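Long-range contacts in phosphoglycerol transferase GacH (PDB 6DGM), which probably transfers sn-glycerol-1-phosphate onto streptococcal rhamnose polysaccharide, its C-terminal sulfatase-like part holding manganese and calcium ions: residues 334-339 against 352-357; 308-313 against 340-345; 219-224 against 238-243. All blocks are in the same frame, centred on the assembly; numbering follows the deposited sequence.

Interaction 1 (334-339 against 352-357); sequences TEVLNK and KAIQND
Two planar groups, the carboxamide of Gln-355 and the carboxylate of Glu-335, border a contact whose middle is the branched side chain of Ile-354. The amide nitrogen NE2 of Gln-355 comes to 4.0 Å from CG1 of Val-336, the two side chains crossing at about a right angle; the polar needs of this amide are met elsewhere, NE2 by Ala-340 O and OE1 by Asn-104 ND2. Glu-335 OE1 lies 4.2 Å from CD1 of Ile-354, these side chains also crossing at about a right angle. The carboxylate of Glu-335 is held within its own helix, where Lys-339 NZ forms a salt bridge with OE1 at 3.2 Å, on the syn lone pair.

Ile-354 reaches the facing helix with two methyl ends. Its CG2, anti to the backbone N (CG1 has chi1 -64°), lies 3.7 Å from CG2 of Val-336, and these two side chains run past each other in opposite directions. Its CD1 reaches on to CB of Lys-339 at 3.6 Å and also approaches the backbone O of Glu-335 at 4.1 Å.

The helix segments run nearly antiparallel, at 153°, their axes approaching to 9.9 Å, and belong to helices 328-339 and 349-365. Helix 11-29 flanks the pair, touching Glu-335 and Asp-357, while helix 314-321 packs against Thr-334 and Leu-337.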
loop_
_atom_site.group_PDB
_atom_site.type_symbol
_atom_site.label_atom_id
_atom_site.label_comp_id
_atom_site.label_asym_id
_atom_site.label_seq_id
_atom_site.Cartn_x
_atom_site.Cartn_y
_atom_site.Cartn_z
ATOM N N THR A 334 9.215 -8.830 8.833
ATOM C CA THR A 334 8.227 -9.329 9.788
ATOM C C THR A 334 8.549 -8.864 11.200
ATOM O O THR A 334 7.641 -8.484 11.951
ATOM C CB THR A 334 8.160 -10.853 9.712
ATOM O OG1 THR A 334 7.772 -11.225 8.384
ATOM C CG2 THR A 334 7.139 -11.415 10.694
ATOM N N GLU A 335 9.837 -8.870 11.569
ATOM C CA GLU A 335 10.251 -8.300 12.851
ATOM C C GLU A 335 9.901 -6.816 12.934
ATOM O O GLU A 335 9.450 -6.334 13.980
ATOM C CB GLU A 335 11.750 -8.508 13.051
ATOM C CG GLU A 335 12.108 -9.944 13.362
ATOM C CD GLU A 335 11.758 -10.317 14.794
ATOM O OE1 GLU A 335 12.518 -9.941 15.712
ATOM O OE2 GLU A 335 10.717 -10.972 14.995
ATOM N N VAL A 336 10.098 -6.071 11.843
ATOM C CA VAL A 336 9.688 -4.666 11.822
ATOM C C VAL A 336 8.185 -4.548 12.036
ATOM O O VAL A 336 7.720 -3.794 12.898
ATOM C CB VAL A 336 10.137 -3.978 10.520
ATOM C CG1 VAL A 336 9.584 -2.553 10.436
ATOM C CG2 VAL A 336 11.670 -3.989 10.417
ATOM N N LEU A 337 7.405 -5.291 11.244
ATOM C CA LEU A 337 5.947 -5.246 11.360
ATOM C C LEU A 337 5.510 -5.462 12.803
ATOM O O LEU A 337 4.688 -4.709 13.336
ATOM C CB LEU A 337 5.328 -6.318 10.456
ATOM C CG LEU A 337 3.866 -6.719 10.691
ATOM C CD1 LEU A 337 2.917 -5.589 10.274
ATOM C CD2 LEU A 337 3.545 -8.005 9.908
ATOM N N ASN A 338 6.072 -6.469 13.461
ATOM C CA ASN A 338 5.585 -6.860 14.773
ATOM C C ASN A 338 6.194 -6.064 15.913
ATOM O O ASN A 338 5.526 -5.865 16.935
ATOM C CB ASN A 338 5.850 -8.354 15.003
ATOM C CG ASN A 338 4.912 -9.236 14.196
ATOM O OD1 ASN A 338 3.745 -8.894 13.999
ATOM N ND2 ASN A 338 5.416 -10.380 13.731
ATOM N N LYS A 339 7.447 -5.628 15.789
ATOM C CA LYS A 339 8.149 -5.093 16.945
ATOM C C LYS A 339 8.778 -3.720 16.760
ATOM O O LYS A 339 9.289 -3.172 17.747
ATOM C CB LYS A 339 9.254 -6.058 17.397
ATOM C CG LYS A 339 8.785 -7.485 17.640
ATOM C CD LYS A 339 9.960 -8.388 17.966
ATOM C CE LYS A 339 9.554 -9.851 17.966
ATOM N NZ LYS A 339 10.719 -10.738 18.242
ATOM N N LYS A 352 14.713 0.431 18.175
ATOM C CA LYS A 352 15.929 0.982 17.595
ATOM C C LYS A 352 16.853 -0.113 17.088
ATOM O O LYS A 352 17.531 0.062 16.069
ATOM C CB LYS A 352 16.665 1.823 18.621
ATOM C CG LYS A 352 16.024 3.147 18.972
ATOM C CD LYS A 352 16.945 3.828 19.993
ATOM C CE LYS A 352 16.384 5.098 20.560
ATOM N NZ LYS A 352 17.283 5.604 21.655
ATOM N N ALA A 353 16.925 -1.237 17.804
ATOM C CA ALA A 353 17.821 -2.313 17.398
ATOM C C ALA A 353 17.380 -2.902 16.069
ATOM O O ALA A 353 18.190 -3.062 15.150
ATOM C CB ALA A 353 17.873 -3.400 18.477
ATOM N N ILE A 354 16.085 -3.192 15.938
ATOM C CA ILE A 354 15.565 -3.737 14.693
ATOM C C ILE A 354 15.663 -2.700 13.574
ATOM O O ILE A 354 15.979 -3.035 12.425
ATOM C CB ILE A 354 14.136 -4.261 14.913
ATOM C CG1 ILE A 354 14.137 -5.431 15.906
ATOM C CG2 ILE A 354 13.490 -4.661 13.578
ATOM C CD1 ILE A 354 12.747 -5.822 16.374
ATOM N N GLN A 355 15.401 -1.426 13.887
ATOM C CA GLN A 355 15.529 -0.384 12.876
ATOM C C GLN A 355 16.967 -0.241 12.407
ATOM O O GLN A 355 17.197 0.078 11.235
ATOM C CB GLN A 355 14.983 0.948 13.411
ATOM C CG GLN A 355 13.476 1.023 13.389
ATOM C CD GLN A 355 12.894 1.052 11.972
ATOM O OE1 GLN A 355 13.546 1.480 11.011
ATOM N NE2 GLN A 355 11.658 0.582 11.841
ATOM N N ASN A 356 17.947 -0.484 13.292
ATOM C CA ASN A 356 19.333 -0.437 12.849
ATOM C C ASN A 356 19.602 -1.538 11.834
ATOM O O ASN A 356 20.299 -1.313 10.837
ATOM C CB ASN A 356 20.300 -0.514 14.019
ATOM C CG ASN A 356 21.736 -0.470 13.562
ATOM O OD1 ASN A 356 22.372 -1.503 13.417
ATOM N ND2 ASN A 356 22.250 0.731 13.320
ATOM N N ASP A 357 19.059 -2.740 12.068
ATOM C CA ASP A 357 19.149 -3.792 11.061
ATOM C C ASP A 357 18.553 -3.309 9.742
ATOM O O ASP A 357 19.168 -3.438 8.675
ATOM C CB ASP A 357 18.394 -5.045 11.513
ATOM C CG ASP A 357 19.043 -5.754 12.686
ATOM O OD1 ASP A 357 20.244 -5.544 12.943
ATOM O OD2 ASP A 357 18.336 -6.535 13.355
#

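Interaction 2 (308-313 against 340-345); sequences LINSSD and ASVDKS
Edge strand 308-310 of the main mixed sheet and the turn after it meet the loop that follows helix 328-339, and Asp-313 and Ser-341 make the polar link between them. Ser-341 OG donates to Asp-313 OD2 at 2.6 Å, using the syn lone pair of the carboxylate. The same oxygen also accepts from the backbone N-H of Asn-310 (N to OD2 2.9 Å), from the anti side and 30° out of the carboxylate plane, while Asp-313 N returns a backbone bond to Asn-310 O. Two donors therefore grip one oxygen of a buried carboxylate, an environment that would be expected to favour its ionised form. Ser-341 reaches it because OG stands anti to its backbone N (chi1 -168°).

Beside this link, Val-342 presses both methyls onto the strand. Val-342 CG2 rests 3.7 Å from Ile-309 C, the carbonyl carbon. Val-342 CG1 is 4.0 Å from Asn-310 CB. Further along, CB of Asp-343 lies 3.5 Å from Leu-308 O, and the two side chains lie alongside, pointing opposite ways. Asp-343 OD2 forms a salt bridge with Lys-344 NZ at 2.7 Å, and that ammonium also reaches Asn-338 O.

Ser-341 to Lys-344 form a type I beta turn, closed by Lys-344 N to Ser-341 O at 3.0 Å; the contact sets this turn against one of the two edge strands of the main sheet, in the alpha/beta fold of the alkaline phosphatase clan.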
loop_
_atom_site.group_PDB
_atom_site.type_symbol
_atom_site.label_atom_id
_atom_site.label_comp_id
_atom_site.label_asym_id
_atom_site.label_seq_id
_atom_site.Cartn_x
_atom_site.Cartn_y
_atom_site.Cartn_z
ATOM N N LEU A 308 -2.432 -0.784 13.655
ATOM C CA LEU A 308 -1.800 0.414 13.113
ATOM C C LEU A 308 -0.459 -0.018 12.539
ATOM O O LEU A 308 0.436 -0.446 13.284
ATOM C CB LEU A 308 -1.609 1.454 14.212
ATOM C CG LEU A 308 -0.759 2.678 13.876
ATOM C CD1 LEU A 308 -1.279 3.371 12.656
ATOM C CD2 LEU A 308 -0.721 3.621 15.067
ATOM N N ILE A 309 -0.314 0.103 11.221
ATOM C CA ILE A 309 0.920 -0.257 10.541
ATOM C C ILE A 309 1.237 0.825 9.517
ATOM O O ILE A 309 0.466 1.760 9.305
ATOM C CB ILE A 309 0.853 -1.645 9.885
ATOM C CG1 ILE A 309 -0.187 -1.682 8.767
ATOM C CG2 ILE A 309 0.554 -2.722 10.958
ATOM C CD1 ILE A 309 -0.314 -3.070 8.133
ATOM N N ASN A 310 2.403 0.695 8.902
ATOM C CA ASN A 310 2.866 1.613 7.874
ATOM C C ASN A 310 2.674 0.978 6.508
ATOM O O ASN A 310 2.562 -0.240 6.381
ATOM C CB ASN A 310 4.362 1.849 8.083
ATOM C CG ASN A 310 4.809 3.211 7.620
ATOM O OD1 ASN A 310 4.151 4.223 7.886
ATOM N ND2 ASN A 310 5.943 3.251 6.921
ATOM N N SER A 311 2.670 1.821 5.467
ATOM C CA SER A 311 2.550 1.297 4.106
ATOM C C SER A 311 3.674 0.312 3.781
ATOM O O SER A 311 3.468 -0.654 3.034
ATOM C CB SER A 311 2.543 2.441 3.087
ATOM O OG SER A 311 3.734 3.234 3.107
ATOM N N SER A 312 4.867 0.542 4.332
ATOM C CA SER A 312 6.011 -0.317 4.076
ATOM C C SER A 312 5.861 -1.700 4.691
ATOM O O SER A 312 6.621 -2.602 4.332
ATOM C CB SER A 312 7.279 0.357 4.612
ATOM O OG SER A 312 7.115 0.678 5.978
ATOM N N ASP A 313 4.908 -1.885 5.606
ATOM C CA ASP A 313 4.695 -3.143 6.294
ATOM C C ASP A 313 3.780 -4.103 5.542
ATOM O O ASP A 313 3.608 -5.235 5.989
ATOM C CB ASP A 313 4.034 -2.891 7.662
ATOM C CG ASP A 313 4.940 -2.208 8.663
ATOM O OD1 ASP A 313 6.157 -2.507 8.696
ATOM O OD2 ASP A 313 4.412 -1.362 9.426
ATOM N N ALA A 340 8.792 -3.153 15.554
ATOM C CA ALA A 340 9.580 -1.943 15.370
ATOM C C ALA A 340 8.950 -0.959 14.401
ATOM O O ALA A 340 9.664 -0.136 13.815
ATOM C CB ALA A 340 11.019 -2.298 14.940
ATOM N N SER A 341 7.624 -0.979 14.245
ATOM C CA SER A 341 7.019 -0.080 13.280
ATOM C C SER A 341 6.333 1.123 13.943
ATOM O O SER A 341 6.591 1.456 15.110
ATOM C CB SER A 341 6.047 -0.860 12.384
ATOM O OG SER A 341 5.653 -0.066 11.275
ATOM N N VAL A 342 5.452 1.787 13.196
ATOM C CA VAL A 342 4.944 3.100 13.582
ATOM C C VAL A 342 3.997 3.076 14.765
ATOM O O VAL A 342 3.667 4.145 15.299
ATOM C CB VAL A 342 4.268 3.777 12.373
ATOM C CG1 VAL A 342 5.271 4.006 11.271
ATOM C CG2 VAL A 342 3.106 2.945 11.869
ATOM N N ASP A 343 3.548 1.901 15.195
ATOM C CA ASP A 343 2.720 1.795 16.388
ATOM C C ASP A 343 3.535 1.731 17.671
ATOM O O ASP A 343 2.945 1.788 18.761
ATOM C CB ASP A 343 1.867 0.531 16.302
ATOM C CG ASP A 343 2.708 -0.726 16.304
ATOM O OD1 ASP A 343 3.619 -0.826 15.456
ATOM O OD2 ASP A 343 2.483 -1.584 17.174
ATOM N N LYS A 344 4.855 1.610 17.561
ATOM C CA LYS A 344 5.764 1.492 18.691
ATOM C C LYS A 344 6.477 2.827 18.910
ATOM O O LYS A 344 6.490 3.705 18.051
ATOM C CB LYS A 344 6.800 0.404 18.408
ATOM C CG LYS A 344 6.225 -0.975 18.078
ATOM C CD LYS A 344 5.426 -1.543 19.235
ATOM C CE LYS A 344 5.158 -3.034 19.047
ATOM N NZ LYS A 344 4.380 -3.333 17.822
ATOM N N SER A 345 7.091 2.968 20.067
ATOM C CA SER A 345 7.831 4.195 20.351
ATOM C C SER A 345 9.175 4.173 19.631
ATOM O O SER A 345 9.916 3.193 19.742
ATOM C CB SER A 345 8.076 4.320 21.848
ATOM O OG SER A 345 8.820 5.491 22.113
#

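Interaction 3 (219-224 against 238-243); sequences EIVAEG and YARLLS
A helix arginine captures a loop carbonyl here: Arg-240, on helix 229-257, binds the backbone O of Ile-220, just ahead of the short strand 222-224 and well away from the metal and ligand sites. NE of Arg-240 donates to Ile-220 O at 3.0 Å, with an N-H...O angle of 134° and the oxygen tilted 28° from the guanidinium plane. NH2 of Arg-240 adds a weak bond to the same Ile-220 O at 3.2 Å, bent to 128°. One carbonyl is therefore shared by two N-H groups of one guanidinium, and neither bond is straight.

The arginine chain is extended from CG to NE, and its aliphatic part runs past Ile-220 in the opposite direction, CG of Arg-240 lying 3.9 Å from CB of Ile-220. The two branches of Ile-220 carry most of the apolar contact. Its CG2 meets CB of Ala-239 at 4.0 Å, while CD1 lands 3.7 Å from CB of Ser-243, one turn further along the helix. The hydroxyl of Ser-243 is turned back onto its own helix, OG donating to Arg-240 O at 2.6 Å on a lone pair of that oxygen.

The guanidinium of Arg-240 draws on further carbonyl oxygens of the same loop: Ser-214 O bonds NH1, whereas Pro-217 O and Glu-218 O make only weak bonds, to NE and NH2. The whole is a loop leading into a two-stranded antiparallel ribbon, 58-60 with 222-224, laid against helix 229-257 within the sulfatase-family region of the protein.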
loop_
_atom_site.group_PDB
_atom_site.type_symbol
_atom_site.label_atom_id
_atom_site.label_comp_id
_atom_site.label_asym_id
_atom_site.label_seq_id
_atom_site.Cartn_x
_atom_site.Cartn_y
_atom_site.Cartn_z
ATOM N N GLU A 219 -29.159 12.316 -0.291
ATOM C CA GLU A 219 -29.403 12.121 1.130
ATOM C C GLU A 219 -28.106 12.089 1.937
ATOM O O GLU A 219 -28.147 12.272 3.161
ATOM C CB GLU A 219 -30.200 10.837 1.368
ATOM C CG GLU A 219 -29.558 9.565 0.837
ATOM C CD GLU A 219 -29.969 9.223 -0.604
ATOM O OE1 GLU A 219 -30.308 10.143 -1.384
ATOM O OE2 GLU A 219 -29.949 8.016 -0.954
ATOM N N ILE A 220 -26.970 11.866 1.292
ATOM C CA ILE A 220 -25.690 11.901 1.996
ATOM C C ILE A 220 -25.238 13.348 2.089
ATOM O O ILE A 220 -24.974 13.994 1.068
ATOM C CB ILE A 220 -24.634 11.038 1.292
ATOM C CG1 ILE A 220 -25.019 9.565 1.358
ATOM C CG2 ILE A 220 -23.250 11.270 1.918
ATOM C CD1 ILE A 220 -24.118 8.702 0.550
ATOM N N VAL A 221 -25.166 13.865 3.309
ATOM C CA VAL A 221 -24.728 15.233 3.551
ATOM C C VAL A 221 -23.763 15.187 4.727
ATOM O O VAL A 221 -23.911 14.378 5.646
ATOM C CB VAL A 221 -25.892 16.204 3.831
ATOM C CG1 VAL A 221 -26.830 16.274 2.627
ATOM C CG2 VAL A 221 -26.634 15.809 5.062
ATOM N N ALA A 222 -22.762 16.055 4.687
ATOM C CA ALA A 222 -21.722 16.049 5.702
ATOM C C ALA A 222 -21.392 17.487 6.060
ATOM O O ALA A 222 -21.533 18.406 5.245
ATOM C CB ALA A 222 -20.471 15.306 5.231
ATOM N N GLU A 223 -20.993 17.680 7.305
ATOM C CA GLU A 223 -20.568 18.996 7.745
ATOM C C GLU A 223 -19.498 18.807 8.803
ATOM O O GLU A 223 -19.386 17.746 9.422
ATOM C CB GLU A 223 -21.729 19.822 8.293
ATOM C CG GLU A 223 -22.406 19.215 9.494
ATOM C CD GLU A 223 -23.596 20.028 9.952
ATOM O OE1 GLU A 223 -24.179 20.748 9.115
ATOM O OE2 GLU A 223 -23.942 19.948 11.150
ATOM N N GLY A 224 -18.696 19.847 8.978
ATOM C CA GLY A 224 -17.703 19.889 10.026
ATOM C C GLY A 224 -17.895 21.136 10.877
ATOM O O GLY A 224 -18.381 22.160 10.399
ATOM N N TYR A 238 -17.139 14.357 -1.466
ATOM C CA TYR A 238 -16.231 13.244 -1.207
ATOM C C TYR A 238 -16.957 12.070 -0.560
ATOM O O TYR A 238 -16.737 10.911 -0.938
ATOM C CB TYR A 238 -15.101 13.736 -0.306
ATOM C CG TYR A 238 -14.218 12.646 0.247
ATOM C CD1 TYR A 238 -13.225 12.091 -0.534
ATOM C CD2 TYR A 238 -14.385 12.190 1.551
ATOM C CE1 TYR A 238 -12.414 11.082 -0.020
ATOM C CE2 TYR A 238 -13.579 11.203 2.074
ATOM C CZ TYR A 238 -12.603 10.647 1.274
ATOM O OH TYR A 238 -11.794 9.653 1.795
ATOM N N ALA A 239 -17.821 12.342 0.435
ATOM C CA ALA A 239 -18.541 11.261 1.101
ATOM C C ALA A 239 -19.465 10.530 0.128
ATOM O O ALA A 239 -19.590 9.298 0.186
ATOM C CB ALA A 239 -19.342 11.782 2.294
ATOM N N ARG A 240 -20.121 11.272 -0.760
ATOM C CA ARG A 240 -20.947 10.655 -1.789
ATOM C C ARG A 240 -20.110 9.745 -2.677
ATOM O O ARG A 240 -20.505 8.617 -2.977
ATOM C CB ARG A 240 -21.655 11.731 -2.613
ATOM C CG ARG A 240 -22.745 12.428 -1.844
ATOM C CD ARG A 240 -23.174 13.697 -2.535
ATOM N NE ARG A 240 -24.290 14.298 -1.812
ATOM C CZ ARG A 240 -24.766 15.513 -2.030
ATOM N NH1 ARG A 240 -24.223 16.286 -2.959
ATOM N NH2 ARG A 240 -25.776 15.958 -1.296
ATOM N N LEU A 241 -18.942 10.230 -3.115
ATOM C CA LEU A 241 -18.058 9.412 -3.941
ATOM C C LEU A 241 -17.585 8.170 -3.193
ATOM O O LEU A 241 -17.521 7.080 -3.775
ATOM C CB LEU A 241 -16.882 10.263 -4.426
ATOM C CG LEU A 241 -17.270 11.320 -5.466
ATOM C CD1 LEU A 241 -16.106 12.277 -5.696
ATOM C CD2 LEU A 241 -17.647 10.692 -6.784
ATOM N N LEU A 242 -17.297 8.295 -1.896
ATOM C CA LEU A 242 -16.918 7.117 -1.123
ATOM C C LEU A 242 -18.021 6.065 -1.137
ATOM O O LEU A 242 -17.739 4.856 -1.138
ATOM C CB LEU A 242 -16.599 7.467 0.325
ATOM C CG LEU A 242 -15.242 8.073 0.638
ATOM C CD1 LEU A 242 -15.057 8.076 2.163
ATOM C CD2 LEU A 242 -14.075 7.364 -0.019
ATOM N N SER A 243 -19.286 6.507 -1.094
ATOM C CA SER A 243 -20.392 5.554 -1.058
ATOM C C SER A 243 -20.396 4.656 -2.294
ATOM O O SER A 243 -20.769 3.475 -2.199
ATOM C CB SER A 243 -21.723 6.293 -0.881
ATOM O OG SER A 243 -22.217 6.791 -2.115
#

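How the interactions relate
Going along the chain, interaction 3 comes first: it closes the link from strand 222-224 through the first turns of helix 229-257 and is complete before the others begin. Interaction 2 then opens at edge strand 308-310, and helices 314-321 and 328-339 intervene before its second half. Interaction 1 opens within that span and closes later, on helix 349-365, so the two cross, their segments alternating. They touch where the chain leaves helix 328-339, Ile-354 CG2 packing on Ala-340 CB, with centres about 10 Å apart. Together they tie the C-terminal helix pair to the sheet edge. Interaction 3 lies on the other side of the chain's centre from interaction 1, about 39 Å away between centres, and touches neither of the others.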